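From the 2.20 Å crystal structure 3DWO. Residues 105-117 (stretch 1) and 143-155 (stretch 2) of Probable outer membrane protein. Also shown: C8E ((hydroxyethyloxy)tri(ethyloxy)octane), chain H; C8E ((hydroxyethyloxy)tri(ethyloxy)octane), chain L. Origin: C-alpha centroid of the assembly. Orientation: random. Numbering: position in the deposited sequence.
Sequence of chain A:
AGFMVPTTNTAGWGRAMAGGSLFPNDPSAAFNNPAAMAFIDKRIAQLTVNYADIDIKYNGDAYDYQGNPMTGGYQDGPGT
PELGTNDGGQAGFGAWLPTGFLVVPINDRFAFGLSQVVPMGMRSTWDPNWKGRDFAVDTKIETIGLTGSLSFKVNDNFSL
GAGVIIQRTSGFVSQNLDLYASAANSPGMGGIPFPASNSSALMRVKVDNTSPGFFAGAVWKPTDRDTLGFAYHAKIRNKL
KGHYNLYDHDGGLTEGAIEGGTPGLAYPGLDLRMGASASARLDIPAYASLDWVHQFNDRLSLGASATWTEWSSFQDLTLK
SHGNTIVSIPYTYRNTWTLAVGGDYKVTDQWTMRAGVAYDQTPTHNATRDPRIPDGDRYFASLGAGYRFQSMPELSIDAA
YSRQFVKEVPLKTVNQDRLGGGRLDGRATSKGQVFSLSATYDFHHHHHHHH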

# COMPACT_ATOMS: atom_id res chain seq x y z
N PRO A 105 -4.69 -30.79 -2.03
CA PRO A 105 -5.29 -31.55 -0.93
C PRO A 105 -4.40 -32.75 -0.60
O PRO A 105 -3.95 -33.47 -1.49
CB PRO A 105 -6.66 -31.94 -1.48
CG PRO A 105 -6.44 -31.99 -2.96
CD PRO A 105 -5.58 -30.78 -3.21
N ILE A 106 -4.12 -32.94 0.69
CA ILE A 106 -3.26 -34.03 1.15
C ILE A 106 -4.08 -35.27 1.49
O ILE A 106 -3.93 -36.32 0.86
CB ILE A 106 -2.47 -33.61 2.40
CG1 ILE A 106 -1.72 -32.31 2.13
CG2 ILE A 106 -1.48 -34.71 2.79
CD1 ILE A 106 -1.02 -31.74 3.35
N ASN A 107 -4.92 -35.14 2.51
CA ASN A 107 -5.79 -36.22 2.97
C ASN A 107 -7.22 -35.73 2.89
O ASN A 107 -7.47 -34.63 2.40
CB ASN A 107 -5.48 -36.57 4.43
CG ASN A 107 -4.11 -37.17 4.61
OD1 ASN A 107 -3.77 -38.16 3.97
ND2 ASN A 107 -3.31 -36.58 5.50
N ASP A 108 -8.16 -36.54 3.36
CA ASP A 108 -9.55 -36.12 3.32
C ASP A 108 -9.77 -35.19 4.51
O ASP A 108 -10.90 -34.85 4.85
CB ASP A 108 -10.49 -37.32 3.43
CG ASP A 108 -11.93 -36.96 3.12
OD1 ASP A 108 -12.23 -36.61 1.96
OD2 ASP A 108 -12.77 -37.01 4.05
N ARG A 109 -8.67 -34.77 5.12
CA ARG A 109 -8.74 -33.88 6.27
C ARG A 109 -7.74 -32.73 6.15
O ARG A 109 -7.90 -31.69 6.78
CB ARG A 109 -8.44 -34.67 7.54
CG ARG A 109 -9.30 -35.92 7.70
CD ARG A 109 -10.62 -35.61 8.38
NE ARG A 109 -10.43 -35.36 9.81
CZ ARG A 109 -11.41 -35.17 10.68
NH1 ARG A 109 -12.68 -35.19 10.27
NH2 ARG A 109 -11.13 -34.96 11.96
N PHE A 110 -6.72 -32.92 5.31
CA PHE A 110 -5.68 -31.92 5.13
C PHE A 110 -5.44 -31.45 3.70
O PHE A 110 -5.53 -32.24 2.75
CB PHE A 110 -4.36 -32.46 5.69
CG PHE A 110 -4.30 -32.50 7.19
CD1 PHE A 110 -4.05 -31.35 7.92
CD2 PHE A 110 -4.45 -33.70 7.87
CE1 PHE A 110 -3.94 -31.39 9.31
CE2 PHE A 110 -4.35 -33.76 9.26
CZ PHE A 110 -4.10 -32.60 9.98
N ALA A 111 -5.12 -30.17 3.57
CA ALA A 111 -4.83 -29.55 2.29
C ALA A 111 -3.63 -28.63 2.49
O ALA A 111 -3.43 -28.09 3.58
CB ALA A 111 -6.02 -28.75 1.79
N PHE A 112 -2.84 -28.45 1.44
CA PHE A 112 -1.65 -27.61 1.51
C PHE A 112 -1.78 -26.43 0.55
O PHE A 112 -2.25 -26.59 -0.57
CB PHE A 112 -0.42 -28.44 1.13
CG PHE A 112 0.87 -27.69 1.19
CD1 PHE A 112 1.33 -27.17 2.41
CD2 PHE A 112 1.64 -27.52 0.05
CE1 PHE A 112 2.55 -26.50 2.48
CE2 PHE A 112 2.87 -26.85 0.11
CZ PHE A 112 3.32 -26.35 1.33
N GLY A 113 -1.36 -25.25 1.00
CA GLY A 113 -1.45 -24.07 0.17
C GLY A 113 -0.15 -23.30 0.01
O GLY A 113 0.60 -23.12 0.97
N LEU A 114 0.11 -22.85 -1.21
CA LEU A 114 1.31 -22.10 -1.55
C LEU A 114 0.89 -20.87 -2.34
O LEU A 114 -0.03 -20.94 -3.16
CB LEU A 114 2.23 -22.96 -2.41
CG LEU A 114 3.62 -23.34 -1.91
CD1 LEU A 114 3.55 -23.76 -0.45
CD2 LEU A 114 4.17 -24.47 -2.77
N SER A 115 1.57 -19.74 -2.13
CA SER A 115 1.21 -18.55 -2.88
C SER A 115 2.26 -17.46 -2.89
O SER A 115 3.11 -17.38 -2.00
CB SER A 115 -0.11 -17.97 -2.36
OG SER A 115 0.10 -17.23 -1.16
N GLN A 116 2.20 -16.63 -3.92
CA GLN A 116 3.08 -15.49 -4.07
C GLN A 116 2.10 -14.33 -4.08
O GLN A 116 1.20 -14.28 -4.92
CB GLN A 116 3.85 -15.56 -5.39
CG GLN A 116 4.55 -14.27 -5.75
CD GLN A 116 3.66 -13.34 -6.55
OE1 GLN A 116 3.21 -13.69 -7.63
NE2 GLN A 116 3.41 -12.15 -6.01
N VAL A 117 2.27 -13.41 -3.13
CA VAL A 117 1.37 -12.28 -2.98
C VAL A 117 2.08 -10.92 -2.87
O VAL A 117 3.29 -10.85 -2.67
CB VAL A 117 0.48 -12.51 -1.72
CG1 VAL A 117 -0.15 -11.22 -1.26
CG2 VAL A 117 -0.60 -13.53 -2.03
N THR A 143 5.74 -4.67 -1.11
CA THR A 143 5.93 -5.83 -0.26
C THR A 143 5.48 -7.05 -1.04
O THR A 143 4.35 -7.10 -1.54
CB THR A 143 5.08 -5.74 1.04
OG1 THR A 143 5.57 -4.67 1.86
CG2 THR A 143 5.14 -7.05 1.81
N ILE A 144 6.36 -8.04 -1.17
CA ILE A 144 6.02 -9.26 -1.87
C ILE A 144 6.24 -10.39 -0.89
O ILE A 144 7.25 -10.43 -0.19
CB ILE A 144 6.91 -9.47 -3.10
CG1 ILE A 144 6.70 -8.32 -4.09
CG2 ILE A 144 6.57 -10.79 -3.78
CD1 ILE A 144 7.54 -8.45 -5.35
N GLY A 145 5.29 -11.32 -0.83
CA GLY A 145 5.44 -12.43 0.10
C GLY A 145 5.22 -13.80 -0.50
O GLY A 145 4.45 -13.97 -1.46
N LEU A 146 5.92 -14.79 0.06
CA LEU A 146 5.79 -16.18 -0.35
C LEU A 146 5.10 -16.84 0.84
O LEU A 146 5.50 -16.64 1.99
CB LEU A 146 7.18 -16.79 -0.61
CG LEU A 146 7.93 -16.07 -1.73
CD1 LEU A 146 9.28 -16.73 -1.99
CD2 LEU A 146 7.08 -16.09 -3.00
N THR A 147 4.07 -17.63 0.56
CA THR A 147 3.28 -18.24 1.62
C THR A 147 3.14 -19.76 1.60
O THR A 147 3.22 -20.40 0.56
CB THR A 147 1.85 -17.62 1.61
OG1 THR A 147 1.94 -16.23 1.93
CG2 THR A 147 0.96 -18.30 2.61
N GLY A 148 2.91 -20.31 2.79
CA GLY A 148 2.71 -21.74 2.95
C GLY A 148 1.59 -21.88 3.97
O GLY A 148 1.65 -21.28 5.05
N SER A 149 0.55 -22.65 3.65
CA SER A 149 -0.55 -22.81 4.60
C SER A 149 -1.09 -24.23 4.66
O SER A 149 -0.83 -25.05 3.78
CB SER A 149 -1.69 -21.85 4.26
OG SER A 149 -2.24 -22.14 2.99
N LEU A 150 -1.86 -24.49 5.71
CA LEU A 150 -2.43 -25.80 5.92
C LEU A 150 -3.87 -25.66 6.40
O LEU A 150 -4.18 -24.76 7.18
CB LEU A 150 -1.60 -26.53 6.98
CG LEU A 150 -1.46 -28.04 6.90
CD1 LEU A 150 -0.80 -28.43 5.58
CD2 LEU A 150 -0.63 -28.53 8.09
N SER A 151 -4.75 -26.55 5.94
CA SER A 151 -6.14 -26.52 6.38
C SER A 151 -6.51 -27.86 7.00
O SER A 151 -6.01 -28.90 6.58
CB SER A 151 -7.08 -26.22 5.21
OG SER A 151 -7.12 -27.30 4.31
N PHE A 152 -7.38 -27.82 8.00
CA PHE A 152 -7.83 -29.03 8.67
C PHE A 152 -9.35 -29.06 8.76
O PHE A 152 -9.95 -28.17 9.36
CB PHE A 152 -7.22 -29.12 10.07
CG PHE A 152 -7.69 -30.31 10.86
CD1 PHE A 152 -8.61 -30.15 11.89
CD2 PHE A 152 -7.23 -31.59 10.56
CE1 PHE A 152 -9.06 -31.26 12.62
CE2 PHE A 152 -7.67 -32.70 11.28
CZ PHE A 152 -8.59 -32.53 12.31
N LYS A 153 -9.96 -30.07 8.17
CA LYS A 153 -11.41 -30.20 8.20
C LYS A 153 -11.86 -30.87 9.50
O LYS A 153 -11.49 -32.01 9.78
CB LYS A 153 -11.89 -31.01 6.99
CG LYS A 153 -13.40 -31.10 6.90
CD LYS A 153 -13.89 -31.24 5.46
CE LYS A 153 -13.43 -32.53 4.82
NZ LYS A 153 -13.94 -32.66 3.43
N VAL A 154 -12.64 -30.14 10.29
CA VAL A 154 -13.15 -30.65 11.56
C VAL A 154 -14.44 -31.43 11.32
O VAL A 154 -14.62 -32.54 11.83
CB VAL A 154 -13.46 -29.50 12.54
CG1 VAL A 154 -13.96 -30.06 13.86
CG2 VAL A 154 -12.21 -28.66 12.75
N ASN A 155 -15.34 -30.83 10.54
CA ASN A 155 -16.62 -31.43 10.18
C ASN A 155 -16.82 -31.16 8.70
O ASN A 155 -15.95 -30.60 8.04
CB ASN A 155 -17.79 -30.78 10.93
CG ASN A 155 -17.71 -30.97 12.42
OD1 ASN A 155 -17.46 -32.07 12.90
ND2 ASN A 155 -17.94 -29.89 13.17
C2 C8E H . 1.70 -21.41 12.81
C3 C8E H . 1.29 -21.35 11.41
C4 C8E H . 1.15 -22.71 10.95
C5 C8E H . 1.62 -22.80 9.55
C6 C8E H . 1.90 -24.18 9.21
C7 C8E H . 1.66 -24.13 7.78
C8 C8E H . 2.86 -24.64 7.08
O9 C8E H . 3.41 -24.14 5.88
C1 C8E L . 4.32 -19.83 -5.01
C2 C8E L . 3.43 -20.63 -5.85
C3 C8E L . 2.77 -19.89 -6.92
C4 C8E L . 1.98 -20.84 -7.67
C5 C8E L . 2.36 -20.75 -9.10
C6 C8E L . 1.45 -21.52 -9.92
O HOH W 1 -8.40 -29.62 4.80

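Strands 110-117 and 143-153 run antiparallel as neighbours in one sheet, their axes 4.6 Å apart at closest approach and their N-to-C directions 162° apart. The register pairs Phe 110 with Phe 152 at one end and Val 117 with Gly 145 at the other, and the two stretches together bury 954 Å². Hydrogen-bonded pairs alternate with non-hydrogen-bonded ones, as antiparallel geometry requires. At Val 117 and Gly 145 the ladder is nearly ideal: Val 117 N donates to Gly 145 O and Gly 145 N to Val 117 O, both at 2.8 Å. Next, Thr 147 N reaches Ser 115 O at 2.7 Å, while the return bond from Ser 115 N to Thr 147 O is longer, 3.2 Å. Gly 113 and Ser 149 close a tight ring, with Gly 113 N to Ser 149 O at 2.8 Å and Ser 149 N to Gly 113 O at 2.7 Å. The ladder then loosens: Ser 151 N gives Ala 111 O a 3.1 Å bond, but Ala 111 N to Ser 151 O is weak at 3.4 Å. A last bond, Lys 153 N to Arg 109 O at 3.0 Å, carries the pairing one residue beyond the first strand. Between these rungs the CA hydrogens point at carbonyls across the gap, as in the 3.2 Å contact of Gly 148 CA with Gly 113 O.

Side chains alternate between the two faces of the sheet. One face carries mostly small or polar groups, with Val 117 as the apolar exception; here Ala 111 lies beside Ser 151 and Ser 115 beside Thr 147, with Ala 111 CB 3.1 Å from Ser 151 OG and Ser 115 OG 3.3 Å from Thr 147 CB. Gly 113 leaves room for Ser 149 here: a CB in its place would sit 2.5 Å from Ser 149 OG. Ser 115 OG and Thr 147 OG1 are buried by the contact without a polar partner in the model. Water 1 links the two stretches at the Arg 109 end, donating to Arg 109 O at 2.9 Å and hydrogen-bonding Ser 151 OG at 2.7 Å.

The other face is largely apolar. Phe 110 CZ meets Phe 152 CD2 at 3.3 Å, the rings oblique with planes at 48° and centroids 5.1 Å apart. Leu 150 adds to this patch: its CD1 lies 4.0 Å from Ile 106 CD1 and also 4.0 Å from Phe 112 CD1, at the edge of that ring. Farther along, Gln 116 CB packs against Leu 146 CD2 at 4.1 Å. Gly 148 lets detergent approach the backbone, with O9 of C8E chain H 3.5 Å from Gly 148 O.

Beyond the first strand, Arg 109 bends so that its end approaches stretch 2, with its NH2 3.5 Å from Phe 152 CZ. Lys 153 extends toward the turn, where its CE touches Asp 108 O at 3.4 Å; Lys 153 NZ and Asp 108 OD2, 4.5 Å apart, attract electrostatically without forming a salt bridge.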